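PDB 3H04: uncharacterized protein from Staphylococcus aureus subsp. aureus, which is of unknown function but has an alpha/beta-hydrolase fold of the feruloyl-esterase-related kind and is probably a serine hydrolase acting on esters. Local coordinates for residues Val33-Gly38 with Leu65-Leu70. Sequence-based numbering, arbitrary orientation.
Sequences VYIHGG and LSYRLL
Tyr34 and Leu65 form the one direct backbone bond here, Leu65 N to Tyr34 O at 3.1 Å and nearly straight (167°), where the neighbouring parallel strands 30-35 and 60-65 of the central sheet lie side by side. Beyond it the chains splay, and water 1 takes over, accepting from His36 N and donating to Tyr34 O and Leu65 O. Leu65 extends CD2 to Val33 CG1 (3.6 Å) and rests CG and CD1 on Ile35 CG1. Ile35 CG2 meets Tyr67 CE2 at 3.8 Å, while helix 105-116 packs against both side chains. The His36 and Tyr67 rings are nearly parallel (6°) but slid apart, tip to tip, with Tyr67 OH over one imidazole face, 3.3 Å from His36 CE1. CG of His36 stands between the backbone N and the carbonyl carbon (chi1 67°), which brings ND1 near Gly37 O; His36 ND1 donates to Gly37 O (2.6 Å), tilted out of the ring plane. At the other end, water 2 joins His36 NE2 to Tyr67 N; water 3 links Tyr67 OH with Gly37 O. Both imidazole nitrogens thus have partners, fixing the ring's rotation in the HGG motif, whose glycine-rich turn in alpha/beta-hydrolases commonly shapes the oxyanion hole, consistent with Gly37 touching the presumed catalytic triad.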
loop_
_atom_site.group_PDB
_atom_site.type_symbol
_atom_site.label_atom_id
_atom_site.label_comp_id
_atom_site.label_asym_id
_atom_site.label_seq_id
_atom_site.Cartn_x
_atom_site.Cartn_y
_atom_site.Cartn_z
ATOM N N VAL A 33 -0.949 8.249 -7.253
ATOM C CA VAL A 33 -0.040 7.114 -7.353
ATOM C C VAL A 33 -0.507 5.986 -6.458
ATOM O O VAL A 33 -0.449 6.095 -5.233
ATOM C CB VAL A 33 1.404 7.506 -6.946
ATOM C CG1 VAL A 33 2.359 6.287 -7.140
ATOM C CG2 VAL A 33 1.873 8.780 -7.752
ATOM N N TYR A 34 -0.933 4.889 -7.085
ATOM C CA TYR A 34 -1.576 3.793 -6.394
ATOM C C TYR A 34 -0.586 2.668 -6.088
ATOM O O TYR A 34 0.115 2.211 -6.980
ATOM C CB TYR A 34 -2.756 3.251 -7.188
ATOM C CG TYR A 34 -3.289 1.969 -6.601
ATOM C CD1 TYR A 34 -3.969 1.976 -5.392
ATOM C CD2 TYR A 34 -3.091 0.737 -7.244
ATOM C CE1 TYR A 34 -4.412 0.817 -4.812
ATOM C CE2 TYR A 34 -3.547 -0.419 -6.685
ATOM C CZ TYR A 34 -4.231 -0.380 -5.465
ATOM O OH TYR A 34 -4.681 -1.531 -4.854
ATOM N N ILE A 35 -0.569 2.229 -4.816
ATOM C CA ILE A 35 0.308 1.164 -4.383
ATOM C C ILE A 35 -0.541 0.061 -3.780
ATOM O O ILE A 35 -1.229 0.250 -2.728
ATOM C CB ILE A 35 1.383 1.679 -3.402
ATOM C CG1 ILE A 35 2.053 2.937 -3.957
ATOM C CG2 ILE A 35 2.390 0.551 -3.094
ATOM C CD1 ILE A 35 3.287 3.386 -3.228
ATOM N N HIS A 36 -0.525 -1.094 -4.459
ATOM C CA HIS A 36 -1.380 -2.217 -4.110
ATOM C C HIS A 36 -0.931 -2.864 -2.824
ATOM O O HIS A 36 0.196 -2.661 -2.417
ATOM C CB HIS A 36 -1.343 -3.307 -5.210
ATOM C CG HIS A 36 -0.012 -3.998 -5.339
ATOM N ND1 HIS A 36 0.299 -5.157 -4.647
ATOM C CD2 HIS A 36 1.058 -3.731 -6.129
ATOM C CE1 HIS A 36 1.532 -5.535 -4.969
ATOM N NE2 HIS A 36 2.010 -4.696 -5.877
ATOM N N GLY A 37 -1.793 -3.660 -2.225
ATOM C CA GLY A 37 -1.452 -4.348 -0.995
ATOM C C GLY A 37 -0.847 -5.739 -1.199
ATOM O O GLY A 37 -0.295 -6.029 -2.252
ATOM N N GLY A 38 -1.022 -6.608 -0.222
ATOM C CA GLY A 38 -0.496 -7.999 -0.279
ATOM C C GLY A 38 0.619 -8.331 0.679
ATOM O O GLY A 38 1.449 -9.258 0.433
ATOM N N LEU A 65 1.675 1.536 -9.592
ATOM C CA LEU A 65 3.096 1.198 -9.631
ATOM C C LEU A 65 3.401 -0.194 -9.182
ATOM O O LEU A 65 2.586 -0.840 -8.566
ATOM C CB LEU A 65 4.013 2.199 -8.885
ATOM C CG LEU A 65 4.091 2.374 -7.396
ATOM C CD1 LEU A 65 4.678 1.203 -6.659
ATOM C CD2 LEU A 65 4.916 3.736 -7.101
ATOM N N SER A 66 4.588 -0.661 -9.531
ATOM C CA SER A 66 5.028 -2.003 -9.160
ATOM C C SER A 66 6.318 -1.940 -8.373
ATOM O O SER A 66 7.077 -0.958 -8.479
ATOM C CB SER A 66 5.183 -2.853 -10.413
ATOM O OG SER A 66 3.870 -3.031 -10.988
ATOM N N TYR A 67 6.539 -2.970 -7.550
ATOM C CA TYR A 67 7.784 -3.121 -6.809
ATOM C C TYR A 67 8.052 -4.618 -6.672
ATOM O O TYR A 67 7.118 -5.409 -6.713
ATOM C CB TYR A 67 7.679 -2.467 -5.420
ATOM C CG TYR A 67 6.492 -2.934 -4.638
ATOM C CD1 TYR A 67 6.588 -4.048 -3.797
ATOM C CD2 TYR A 67 5.277 -2.279 -4.707
ATOM C CE1 TYR A 67 5.480 -4.486 -3.067
ATOM C CE2 TYR A 67 4.166 -2.701 -3.965
ATOM C CZ TYR A 67 4.296 -3.805 -3.149
ATOM O OH TYR A 67 3.214 -4.257 -2.465
ATOM N N ARG A 68 9.319 -4.983 -6.477
ATOM C CA ARG A 68 9.687 -6.388 -6.264
ATOM C C ARG A 68 9.190 -6.866 -4.890
ATOM O O ARG A 68 9.189 -6.144 -3.905
ATOM C CB ARG A 68 11.192 -6.574 -6.496
ATOM C CG ARG A 68 11.556 -6.598 -7.993
ATOM C CD ARG A 68 13.067 -6.578 -8.223
ATOM N NE ARG A 68 13.647 -5.260 -7.995
ATOM C CZ ARG A 68 14.932 -4.989 -8.197
ATOM N NH1 ARG A 68 15.773 -5.956 -8.595
ATOM N NH2 ARG A 68 15.386 -3.774 -7.991
ATOM N N LEU A 69 8.717 -8.092 -4.826
ATOM C CA LEU A 69 8.135 -8.597 -3.612
ATOM C C LEU A 69 9.097 -9.317 -2.688
ATOM O O LEU A 69 10.109 -9.918 -3.132
ATOM C CB LEU A 69 6.999 -9.547 -3.991
ATOM C CG LEU A 69 5.900 -8.951 -4.879
ATOM C CD1 LEU A 69 4.969 -10.060 -5.475
ATOM C CD2 LEU A 69 5.095 -7.823 -4.214
ATOM N N LEU A 70 8.751 -9.319 -1.397
ATOM C CA LEU A 70 9.361 -10.281 -0.466
ATOM C C LEU A 70 8.859 -11.689 -0.799
ATOM O O LEU A 70 7.765 -11.836 -1.286
ATOM C CB LEU A 70 9.035 -9.958 0.979
ATOM C CG LEU A 70 9.168 -8.548 1.537
ATOM C CD1 LEU A 70 8.430 -8.599 2.869
ATOM C CD2 LEU A 70 10.602 -8.154 1.696
HETATM O O HOH W 1 0.081 -0.706 -7.271
HETATM O O HOH W 2 4.449 -5.059 -6.991
HETATM O O HOH W 3 2.441 -6.812 -1.642
#